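Local coordinates for MutT/NUDIX family protein (Bacillus thuringiensis str. Al Hakam, PDB 3ID9), which is probably a Nudix hydrolase that cleaves nucleoside diphosphates linked to another moiety, although its exact substrate is not established, at residues L38-Q41 against N45-W48; D123-P128 against S133-S138; E68-E71 against L75-K78; V24-I29 against E59-A64. All coordinates share one frame; numbering follows the deposited sequence.

All four contacts attach to one mixed, curled sheet, which illustrates how a small Nudix domain is assembled from several local closures and one longer one. Contacts 1 and 2 are neighbours, their centres about 9 Å apart, because strands 35-40 and 124-128 pair directly. Contacts 3 and 4 share helix 61-72 and have centres about 11 Å apart. Contact 4 spans the longest stretch of chain, and contact 1 falls between its two segments; contact 3 follows, and contact 2 comes last. Contacts 2 and 4 lie on opposite sides of the chain's centre. Contacts 3 and 4 thus join the Nudix helix to strands of the sheet, while contacts 1 and 2 tie strands 35-40 and 124-128 to the loops that follow them.

Contact 1 of 4, residues L38-Q41 against N45-W48; sequences LVKQ and NRDW
K40 lies across the indole of W48, and this aliphatic-on-aromatic packing dominates the contact. With CG anti to the backbone N (chi1 -169°), the lysine chain bends at each later torsion, so that CB sits by the six-membered ring and CD passes over the face of the five-membered ring. CD is 3.6 Å from the centroid of that ring and nearly on its normal, a CH-pi contact. At the root of the same tryptophan side chain, L38 CD1 meets W48 CB at 3.8 Å, while the backbone around L38 and V39 runs past the ring's edge. The two segments form the closing end of a beta-hairpin, in which strands 35-40 and 48-54 run antiparallel and K40 and W48 are a non-hydrogen-bonded pair. On the strand side of that pair, V39 O receives a CA-H...O contact from W48 CA. Nearer the turn, Q41 N donates almost straight to D47 O at 3.3 Å, approaching 30° out of the carbonyl plane, and R46 CA makes a CA-H...O contact of 3.3 Å with Q41 O. Charge is the last element: K40 and R46 lie side by side, and K40 NZ comes to the edge of the guanidinium, 3.7 Å from R46 NE, a like-charge proximity. Beyond these segments, W48 also packs on Q125.

Contact 2 of 4, residues D123-P128 against S133-S138; sequences DVQMVP and SYYGFS
The phenol of Y135 lies against V127 and Q125 in a small, mainly apolar contact that joins strand 124-128 to the loop leading into helix 139-147. Both valine methyls approach one carbon of the ring: V127 CG2 is 3.6 Å from Y135 CE1, and V127 CG1 is 3.7 Å from that same Y135 CE1. Valine and tyrosine come from opposite directions, and the two methyls straddle CE1. With CG anti to its carbonyl carbon (chi1 -67°), Y135 carries its ring toward the strand across a CA separation of 9.4 Å between V127 and Y135. Q125 answers with an extended chain that brings its amide to the far end of the phenol. The amide plane stands nearly perpendicular to the ring, 89° apart, and Q125 OE1 is 3.3 Å from Y135 OH. Within the loop, Y134 places its CD2 over the centre of one face of the Y135 ring, 3.5 Å above the plane. G136 N bonds back to S133 O at 3.1 Å, turning the chain, and S138 caps the helix that follows. L38 of the adjoining strand also touches Y135. The chemistry implies a modest apolar attachment through V127, with the tyrosine hydroxyl lying near the Q125 amide.

Contact 3 of 4, residues E68-E71 against L75-K78; sequences EMRE and LEVK
R70 and E76 form a salt bridge in which a single guanidinium nitrogen faces both carboxylate oxygens. R70 NH1 donates to E76 OE2 at 2.9 Å with an N-H...O angle of 161°. That oxygen uses its syn lone pair and lies close to the guanidinium plane. The second bond, from R70 NH1 to E76 OE1 at 2.8 Å, is strongly bent and weak, which makes the grip one good bond with a lesser companion. Guanidinium and carboxylate planes are turned 34° apart. The arginine is extended from CG to NE, whereas E76, whose CB points away from the helix, bends at chi2 (-57°) to bring its carboxylate back. Next inward, T73 OG1 bonds to both M69 O and L75 N and so ties the end of the helix to the outgoing chain. R70 CB rests 3.6 Å from L75 O. Deeper still, selenomethionine M69 crosses V77 at about a right angle, and M69 CG fits against both valine methyls, 3.7 Å from V77 CG1. L30 and L102 of the sheet pack on these same two side chains. The helix end and the turn at T73 close the Nudix box, and strand 77-88 follows directly from it; in characterised relatives the glutamates of this loop-helix-loop motif bind the catalytic divalent metals.

Contact 4 of 4, residues V24-I29 against E59-A64; sequences VRVTGI and ETLEEA
L61 and A64, which touch V24 and V26, belong to a first helical turn whose shortest polar bond runs from T60 N to E63 OE1, at 2.8 Å and an angle of 149°. It belongs to a capping box at the start of helix 61-72, the helix of the Nudix box. E63 OE1 is met on its anti side, 23° out of the carboxylate plane. The return bond, E63 N to T60 OG1, is less certain because the hydroxyl is placed too close to its neighbour. A64 N also bonds to T60 O at 3.1 Å, a backbone bond of this turn. E59, just before the helix, pairs with R67 further along it and accepts from E56 N, a brace within the Nudix box. The second subunit joins in as well: its D87 accepts from L61 N, and its Y155 bonds to E62 N. The contact with strand 23-32 rests on apolar side chains and is buried, and V55 packs against all four that carry it. V24 and V26 both direct their CB atoms toward the helix. V26 spreads its methyls over the turn, CG2 reaching A64 CB at 4.2 Å and CG1 lying near L61 O. L61, with CG anti to its carbonyl carbon (chi1 -60°), brings its tip across V24 at about a right angle, and there L61 CD2 meets V24 CG1 at 3.6 Å.

Contact 1 of 4, residues L38-Q41 against N45-W48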
loop_
_atom_site.group_PDB
_atom_site.type_symbol
_atom_site.label_atom_id
_atom_site.label_comp_id
_atom_site.label_asym_id
_atom_site.label_seq_id
_atom_site.Cartn_x
_atom_site.Cartn_y
_atom_site.Cartn_z
ATOM N N LEU B 38 -0.988 4.698 -21.645
ATOM C CA LEU B 38 -0.058 3.608 -21.886
ATOM C C LEU B 38 1.187 4.202 -22.511
ATOM O O LEU B 38 1.138 5.211 -23.199
ATOM C CB LEU B 38 -0.628 2.529 -22.804
ATOM C CG LEU B 38 -1.846 1.766 -22.275
ATOM C CD1 LEU B 38 -2.121 0.568 -23.196
ATOM C CD2 LEU B 38 -1.598 1.313 -20.824
ATOM N N VAL B 39 2.304 3.550 -22.246
ATOM C CA VAL B 39 3.604 3.958 -22.713
ATOM C C VAL B 39 4.172 2.816 -23.548
ATOM O O VAL B 39 3.783 1.657 -23.378
ATOM C CB VAL B 39 4.495 4.263 -21.476
ATOM C CG1 VAL B 39 5.945 3.978 -21.761
ATOM C CG2 VAL B 39 4.316 5.714 -21.073
ATOM N N LYS B 40 5.076 3.134 -24.465
ATOM C CA LYS B 40 5.663 2.091 -25.292
ATOM C C LYS B 40 7.018 1.726 -24.700
ATOM O O LYS B 40 7.854 2.601 -24.466
ATOM C CB LYS B 40 5.827 2.579 -26.729
ATOM C CG LYS B 40 6.174 1.495 -27.721
ATOM C CD LYS B 40 4.936 0.747 -28.193
ATOM C CE LYS B 40 4.681 0.982 -29.690
ATOM N NZ LYS B 40 5.817 0.534 -30.555
ATOM N N GLN B 41 7.216 0.431 -24.449
ATOM C CA GLN B 41 8.461 -0.085 -23.874
ATOM C C GLN B 41 9.629 -0.018 -24.851
ATOM O O GLN B 41 9.505 -0.413 -26.013
ATOM C CB GLN B 41 8.284 -1.540 -23.426
ATOM C CG GLN B 41 7.289 -1.749 -22.295
ATOM C CD GLN B 41 7.147 -3.218 -21.912
ATOM O OE1 GLN B 41 6.728 -4.048 -22.728
ATOM N NE2 GLN B 41 7.502 -3.548 -20.671
ATOM N N ASN B 45 9.508 -6.838 -26.911
ATOM C CA ASN B 45 8.709 -6.680 -28.125
ATOM C C ASN B 45 8.020 -5.323 -28.178
ATOM O O ASN B 45 6.961 -5.186 -28.790
ATOM C CB ASN B 45 7.641 -7.773 -28.198
ATOM C CG ASN B 45 8.233 -9.158 -28.285
ATOM O OD1 ASN B 45 9.040 -9.558 -27.445
ATOM N ND2 ASN B 45 7.833 -9.905 -29.306
ATOM N N ARG B 46 8.625 -4.322 -27.546
ATOM C CA ARG B 46 8.038 -2.987 -27.514
ATOM C C ARG B 46 6.719 -3.116 -26.754
ATOM O O ARG B 46 6.716 -3.353 -25.543
ATOM C CB ARG B 46 7.779 -2.482 -28.940
ATOM C CG ARG B 46 9.025 -2.405 -29.814
ATOM C CD ARG B 46 8.786 -3.023 -31.197
ATOM N NE ARG B 46 7.755 -2.332 -31.973
ATOM C CZ ARG B 46 7.343 -2.715 -33.181
ATOM N NH1 ARG B 46 7.873 -3.786 -33.758
ATOM N NH2 ARG B 46 6.404 -2.025 -33.817
ATOM N N ASP B 47 5.608 -2.975 -27.472
ATOM C CA ASP B 47 4.275 -3.085 -26.889
ATOM C C ASP B 47 3.885 -2.031 -25.859
ATOM O O ASP B 47 4.699 -1.576 -25.057
ATOM C CB ASP B 47 4.068 -4.467 -26.278
ATOM C CG ASP B 47 3.070 -5.293 -27.060
ATOM O OD1 ASP B 47 2.018 -4.729 -27.461
ATOM O OD2 ASP B 47 3.333 -6.501 -27.267
ATOM N N TRP B 48 2.611 -1.664 -25.892
ATOM C CA TRP B 48 2.067 -0.666 -24.990
ATOM C C TRP B 48 1.780 -1.242 -23.618
ATOM O O TRP B 48 1.119 -2.262 -23.487
ATOM C CB TRP B 48 0.792 -0.071 -25.592
ATOM C CG TRP B 48 1.059 0.653 -26.871
ATOM C CD1 TRP B 48 1.007 0.138 -28.137
ATOM C CD2 TRP B 48 1.511 2.007 -27.009
ATOM N NE1 TRP B 48 1.402 1.085 -29.050
ATOM C CE2 TRP B 48 1.716 2.244 -28.385
ATOM C CE3 TRP B 48 1.763 3.044 -26.100
ATOM C CZ2 TRP B 48 2.163 3.470 -28.877
ATOM C CZ3 TRP B 48 2.208 4.268 -26.589
ATOM C CH2 TRP B 48 2.402 4.469 -27.965
#

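Contact 2 of 4, residues D123-P128 against S133-S138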
loop_
_atom_site.group_PDB
_atom_site.type_symbol
_atom_site.label_atom_id
_atom_site.label_comp_id
_atom_site.label_asym_id
_atom_site.label_seq_id
_atom_site.Cartn_x
_atom_site.Cartn_y
_atom_site.Cartn_z
ATOM N N ASP B 123 6.635 8.175 -26.290
ATOM C CA ASP B 123 5.646 7.341 -26.953
ATOM C C ASP B 123 4.509 7.173 -25.957
ATOM O O ASP B 123 4.626 6.433 -24.984
ATOM C CB ASP B 123 6.247 5.983 -27.313
ATOM C CG ASP B 123 7.339 6.092 -28.360
ATOM O OD1 ASP B 123 7.296 7.040 -29.173
ATOM O OD2 ASP B 123 8.234 5.224 -28.385
ATOM N N VAL B 124 3.406 7.868 -26.207
ATOM C CA VAL B 124 2.259 7.843 -25.309
ATOM C C VAL B 124 0.933 7.678 -26.032
ATOM O O VAL B 124 0.726 8.204 -27.130
ATOM C CB VAL B 124 2.210 9.148 -24.487
ATOM C CG1 VAL B 124 0.983 9.177 -23.594
ATOM C CG2 VAL B 124 3.478 9.274 -23.671
ATOM N N GLN B 125 0.022 6.955 -25.395
ATOM C CA GLN B 125 -1.286 6.732 -25.967
ATOM C C GLN B 125 -2.327 6.595 -24.855
ATOM O O GLN B 125 -2.080 5.962 -23.829
ATOM C CB GLN B 125 -1.253 5.466 -26.818
ATOM C CG GLN B 125 -2.548 5.181 -27.524
ATOM C CD GLN B 125 -2.566 3.831 -28.220
ATOM O OE1 GLN B 125 -3.574 3.460 -28.810
ATOM N NE2 GLN B 125 -1.459 3.091 -28.151
HETATM N N MSE B 126 -3.487 7.205 -25.054
HETATM C CA MSE B 126 -4.565 7.128 -24.082
HETATM C C MSE B 126 -5.548 6.089 -24.606
HETATM O O MSE B 126 -6.271 6.339 -25.559
HETATM C CB MSE B 126 -5.257 8.487 -23.939
HETATM C CG MSE B 126 -4.391 9.588 -23.336
HETATM SE SE MSE B 126 -3.721 9.220 -21.524
HETATM C CE MSE B 126 -5.410 9.117 -20.579
ATOM N N VAL B 127 -5.570 4.918 -23.986
ATOM C CA VAL B 127 -6.456 3.853 -24.423
ATOM C C VAL B 127 -7.706 3.702 -23.561
ATOM O O VAL B 127 -7.630 3.645 -22.341
ATOM C CB VAL B 127 -5.709 2.499 -24.471
ATOM C CG1 VAL B 127 -6.677 1.378 -24.811
ATOM C CG2 VAL B 127 -4.600 2.552 -25.518
ATOM N N PRO B 128 -8.883 3.642 -24.200
ATOM C CA PRO B 128 -10.134 3.491 -23.450
ATOM C C PRO B 128 -10.023 2.251 -22.580
ATOM O O PRO B 128 -9.524 1.221 -23.033
ATOM C CB PRO B 128 -11.183 3.325 -24.547
ATOM C CG PRO B 128 -10.600 4.100 -25.691
ATOM C CD PRO B 128 -9.142 3.683 -25.649
ATOM N N SER B 133 -8.225 -5.088 -23.003
ATOM C CA SER B 133 -8.062 -6.510 -23.285
ATOM C C SER B 133 -7.248 -6.681 -24.557
ATOM O O SER B 133 -6.506 -7.647 -24.713
ATOM C CB SER B 133 -9.423 -7.197 -23.431
ATOM O OG SER B 133 -10.245 -6.493 -24.342
ATOM N N TYR B 134 -7.383 -5.725 -25.466
ATOM C CA TYR B 134 -6.647 -5.766 -26.715
ATOM C C TYR B 134 -5.139 -5.711 -26.468
ATOM O O TYR B 134 -4.353 -6.245 -27.247
ATOM C CB TYR B 134 -7.055 -4.584 -27.588
ATOM C CG TYR B 134 -6.300 -4.501 -28.887
ATOM C CD1 TYR B 134 -6.706 -5.236 -30.003
ATOM C CD2 TYR B 134 -5.173 -3.690 -29.000
ATOM C CE1 TYR B 134 -6.003 -5.161 -31.203
ATOM C CE2 TYR B 134 -4.461 -3.609 -30.188
ATOM C CZ TYR B 134 -4.880 -4.345 -31.287
ATOM O OH TYR B 134 -4.171 -4.258 -32.459
ATOM N N TYR B 135 -4.735 -5.057 -25.385
ATOM C CA TYR B 135 -3.321 -4.943 -25.074
ATOM C C TYR B 135 -2.815 -5.962 -24.063
ATOM O O TYR B 135 -1.732 -5.797 -23.503
ATOM C CB TYR B 135 -2.994 -3.524 -24.605
ATOM C CG TYR B 135 -3.164 -2.503 -25.701
ATOM C CD1 TYR B 135 -4.318 -1.728 -25.793
ATOM C CD2 TYR B 135 -2.185 -2.342 -26.676
ATOM C CE1 TYR B 135 -4.489 -0.821 -26.826
ATOM C CE2 TYR B 135 -2.346 -1.441 -27.712
ATOM C CZ TYR B 135 -3.498 -0.685 -27.785
ATOM O OH TYR B 135 -3.653 0.190 -28.834
ATOM N N GLY B 136 -3.605 -7.008 -23.828
ATOM C CA GLY B 136 -3.181 -8.064 -22.923
ATOM C C GLY B 136 -3.602 -7.987 -21.468
ATOM O O GLY B 136 -3.258 -8.864 -20.680
ATOM N N PHE B 137 -4.338 -6.952 -21.092
ATOM C CA PHE B 137 -4.761 -6.855 -19.713
ATOM C C PHE B 137 -5.909 -7.819 -19.455
ATOM O O PHE B 137 -6.818 -7.965 -20.275
ATOM C CB PHE B 137 -5.158 -5.417 -19.384
ATOM C CG PHE B 137 -4.027 -4.445 -19.534
ATOM C CD1 PHE B 137 -3.707 -3.914 -20.784
ATOM C CD2 PHE B 137 -3.233 -4.106 -18.442
ATOM C CE1 PHE B 137 -2.618 -3.068 -20.941
ATOM C CE2 PHE B 137 -2.135 -3.255 -18.591
ATOM C CZ PHE B 137 -1.829 -2.737 -19.843
ATOM N N SER B 138 -5.851 -8.494 -18.315
ATOM C CA SER B 138 -6.882 -9.453 -17.946
ATOM C C SER B 138 -8.150 -8.729 -17.515
ATOM O O SER B 138 -8.102 -7.561 -17.121
ATOM C CB SER B 138 -6.389 -10.327 -16.797
ATOM O OG SER B 138 -6.213 -9.547 -15.631
#

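Contact 3 of 4, residues E68-E71 against L75-K78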
loop_
_atom_site.group_PDB
_atom_site.type_symbol
_atom_site.label_atom_id
_atom_site.label_comp_id
_atom_site.label_asym_id
_atom_site.label_seq_id
_atom_site.Cartn_x
_atom_site.Cartn_y
_atom_site.Cartn_z
ATOM N N GLU B 68 9.651 8.288 -12.801
ATOM C CA GLU B 68 9.357 7.392 -13.907
ATOM C C GLU B 68 8.349 8.065 -14.826
ATOM O O GLU B 68 8.467 8.010 -16.052
ATOM C CB GLU B 68 8.779 6.073 -13.395
ATOM C CG GLU B 68 9.777 5.144 -12.713
ATOM C CD GLU B 68 10.754 4.503 -13.681
ATOM O OE1 GLU B 68 10.352 4.211 -14.830
ATOM O OE2 GLU B 68 11.920 4.275 -13.286
HETATM N N MSE B 69 7.367 8.721 -14.228
HETATM C CA MSE B 69 6.339 9.377 -15.007
HETATM C C MSE B 69 6.886 10.433 -15.969
HETATM O O MSE B 69 6.434 10.510 -17.120
HETATM C CB MSE B 69 5.297 9.985 -14.078
HETATM C CG MSE B 69 3.880 9.834 -14.586
HETATM SE SE MSE B 69 3.379 8.027 -15.177
HETATM C CE MSE B 69 1.934 8.588 -16.326
ATOM N N ARG B 70 7.851 11.243 -15.538
ATOM C CA ARG B 70 8.355 12.235 -16.471
ATOM C C ARG B 70 9.469 11.763 -17.397
ATOM O O ARG B 70 9.802 12.452 -18.357
ATOM C CB ARG B 70 8.723 13.551 -15.769
ATOM C CG ARG B 70 9.617 13.504 -14.556
ATOM C CD ARG B 70 9.382 14.800 -13.760
ATOM N NE ARG B 70 10.216 14.908 -12.565
ATOM C CZ ARG B 70 10.024 15.797 -11.592
ATOM N NH1 ARG B 70 9.022 16.666 -11.657
ATOM N NH2 ARG B 70 10.835 15.813 -10.548
ATOM N N GLU B 71 10.020 10.581 -17.141
ATOM C CA GLU B 71 11.049 10.048 -18.020
ATOM C C GLU B 71 10.353 9.290 -19.153
ATOM O O GLU B 71 10.879 9.186 -20.257
ATOM C CB GLU B 71 11.976 9.079 -17.282
ATOM C CG GLU B 71 12.619 9.640 -16.017
ATOM C CD GLU B 71 13.679 8.709 -15.429
ATOM O OE1 GLU B 71 13.464 7.474 -15.436
ATOM O OE2 GLU B 71 14.719 9.213 -14.948
ATOM N N LEU B 75 5.167 14.060 -18.283
ATOM C CA LEU B 75 4.085 14.727 -17.548
ATOM C C LEU B 75 4.397 14.955 -16.071
ATOM O O LEU B 75 5.203 14.242 -15.477
ATOM C CB LEU B 75 2.802 13.898 -17.615
ATOM C CG LEU B 75 2.117 13.611 -18.945
ATOM C CD1 LEU B 75 0.887 12.745 -18.687
ATOM C CD2 LEU B 75 1.718 14.925 -19.614
ATOM N N GLU B 76 3.748 15.956 -15.483
ATOM C CA GLU B 76 3.906 16.240 -14.060
ATOM C C GLU B 76 2.670 15.649 -13.394
ATOM O O GLU B 76 1.541 15.944 -13.784
ATOM C CB GLU B 76 3.971 17.747 -13.798
ATOM C CG GLU B 76 5.318 18.366 -14.126
ATOM C CD GLU B 76 6.457 17.706 -13.361
ATOM O OE1 GLU B 76 6.395 17.657 -12.112
ATOM O OE2 GLU B 76 7.417 17.235 -14.008
ATOM N N VAL B 77 2.877 14.804 -12.394
ATOM C CA VAL B 77 1.747 14.172 -11.730
ATOM C C VAL B 77 1.820 14.195 -10.217
ATOM O O VAL B 77 2.855 14.508 -9.630
ATOM C CB VAL B 77 1.625 12.696 -12.158
ATOM C CG1 VAL B 77 1.532 12.596 -13.677
ATOM C CG2 VAL B 77 2.829 11.904 -11.643
ATOM N N LYS B 78 0.697 13.866 -9.593
ATOM C CA LYS B 78 0.633 13.769 -8.147
ATOM C C LYS B 78 -0.172 12.511 -7.842
ATOM O O LYS B 78 -1.029 12.097 -8.631
ATOM C CB LYS B 78 -0.027 15.001 -7.526
ATOM C CG LYS B 78 -1.533 15.043 -7.609
ATOM C CD LYS B 78 -2.051 16.310 -6.930
ATOM C CE LYS B 78 -3.563 16.457 -7.085
ATOM N NZ LYS B 78 -4.064 17.718 -6.468
#

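Contact 4 of 4, residues V24-I29 against E59-A64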
loop_
_atom_site.group_PDB
_atom_site.type_symbol
_atom_site.label_atom_id
_atom_site.label_comp_id
_atom_site.label_asym_id
_atom_site.label_seq_id
_atom_site.Cartn_x
_atom_site.Cartn_y
_atom_site.Cartn_z
ATOM N N VAL B 24 11.575 -2.836 -4.991
ATOM C CA VAL B 24 10.256 -2.222 -5.023
ATOM C C VAL B 24 9.940 -1.591 -6.375
ATOM O O VAL B 24 10.750 -0.854 -6.941
ATOM C CB VAL B 24 10.122 -1.146 -3.939
ATOM C CG1 VAL B 24 8.683 -0.671 -3.858
ATOM C CG2 VAL B 24 10.582 -1.699 -2.601
ATOM N N ARG B 25 8.753 -1.888 -6.889
ATOM C CA ARG B 25 8.312 -1.354 -8.169
ATOM C C ARG B 25 6.998 -0.613 -8.073
ATOM O O ARG B 25 6.055 -1.073 -7.424
ATOM C CB ARG B 25 8.186 -2.480 -9.197
ATOM C CG ARG B 25 9.531 -2.944 -9.693
ATOM C CD ARG B 25 9.472 -4.129 -10.633
ATOM N NE ARG B 25 10.816 -4.359 -11.147
ATOM C CZ ARG B 25 11.413 -3.564 -12.032
ATOM N NH1 ARG B 25 10.773 -2.501 -12.513
ATOM N NH2 ARG B 25 12.664 -3.809 -12.405
ATOM N N VAL B 26 6.953 0.548 -8.719
ATOM C CA VAL B 26 5.756 1.374 -8.747
ATOM C C VAL B 26 5.191 1.379 -10.159
ATOM O O VAL B 26 5.931 1.272 -11.132
ATOM C CB VAL B 26 6.056 2.832 -8.334
ATOM C CG1 VAL B 26 6.384 2.891 -6.862
ATOM C CG2 VAL B 26 7.219 3.383 -9.154
ATOM N N THR B 27 3.875 1.494 -10.259
ATOM C CA THR B 27 3.201 1.526 -11.551
ATOM C C THR B 27 2.186 2.645 -11.487
ATOM O O THR B 27 1.512 2.817 -10.468
ATOM C CB THR B 27 2.479 0.194 -11.851
ATOM O OG1 THR B 27 3.450 -0.804 -12.174
ATOM C CG2 THR B 27 1.503 0.350 -13.008
ATOM N N GLY B 28 2.088 3.409 -12.571
ATOM C CA GLY B 28 1.157 4.513 -12.593
ATOM C C GLY B 28 -0.069 4.266 -13.448
ATOM O O GLY B 28 0.010 3.684 -14.528
ATOM N N ILE B 29 -1.214 4.709 -12.948
ATOM C CA ILE B 29 -2.460 4.576 -13.667
ATOM C C ILE B 29 -3.116 5.951 -13.692
ATOM O O ILE B 29 -3.747 6.384 -12.720
ATOM C CB ILE B 29 -3.374 3.523 -13.012
ATOM C CG1 ILE B 29 -2.767 2.137 -13.260
ATOM C CG2 ILE B 29 -4.776 3.608 -13.582
ATOM C CD1 ILE B 29 -3.634 0.981 -12.864
ATOM N N GLU B 59 14.912 6.703 -2.569
ATOM C CA GLU B 59 13.714 7.382 -3.048
ATOM C C GLU B 59 12.488 6.895 -2.305
ATOM O O GLU B 59 12.443 5.759 -1.849
ATOM C CB GLU B 59 13.473 7.110 -4.535
ATOM C CG GLU B 59 14.513 7.612 -5.507
ATOM C CD GLU B 59 14.091 7.347 -6.945
ATOM O OE1 GLU B 59 13.777 6.179 -7.261
ATOM O OE2 GLU B 59 14.065 8.298 -7.757
ATOM N N THR B 60 11.499 7.767 -2.174
ATOM C CA THR B 60 10.245 7.377 -1.560
ATOM C C THR B 60 9.457 6.816 -2.742
ATOM O O THR B 60 9.777 7.121 -3.898
ATOM C CB THR B 60 9.475 8.578 -1.002
ATOM O OG1 THR B 60 9.256 9.532 -2.047
ATOM C CG2 THR B 60 10.247 9.224 0.131
ATOM N N LEU B 61 8.444 5.998 -2.476
ATOM C CA LEU B 61 7.654 5.447 -3.568
ATOM C C LEU B 61 7.197 6.597 -4.462
ATOM O O LEU B 61 7.191 6.481 -5.685
ATOM C CB LEU B 61 6.422 4.709 -3.039
ATOM C CG LEU B 61 6.669 3.530 -2.105
ATOM C CD1 LEU B 61 5.337 2.895 -1.762
ATOM C CD2 LEU B 61 7.592 2.525 -2.758
ATOM N N GLU B 62 6.833 7.708 -3.834
ATOM C CA GLU B 62 6.362 8.885 -4.547
ATOM C C GLU B 62 7.416 9.483 -5.485
ATOM O O GLU B 62 7.142 9.749 -6.657
ATOM C CB GLU B 62 5.911 9.944 -3.543
ATOM C CG GLU B 62 5.246 11.139 -4.181
ATOM C CD GLU B 62 4.851 12.194 -3.173
ATOM O OE1 GLU B 62 4.245 13.207 -3.583
ATOM O OE2 GLU B 62 5.146 12.015 -1.971
ATOM N N GLU B 63 8.619 9.700 -4.969
ATOM C CA GLU B 63 9.678 10.270 -5.786
ATOM C C GLU B 63 9.938 9.416 -7.030
ATOM O O GLU B 63 10.182 9.944 -8.115
ATOM C CB GLU B 63 10.959 10.415 -4.959
ATOM C CG GLU B 63 10.773 11.265 -3.712
ATOM C CD GLU B 63 12.024 11.347 -2.855
ATOM O OE1 GLU B 63 12.613 10.287 -2.537
ATOM O OE2 GLU B 63 12.411 12.479 -2.492
ATOM N N ALA B 64 9.874 8.099 -6.865
ATOM C CA ALA B 64 10.097 7.177 -7.969
ATOM C C ALA B 64 8.952 7.244 -8.982
ATOM O O ALA B 64 9.185 7.238 -10.189
ATOM C CB ALA B 64 10.253 5.757 -7.443
#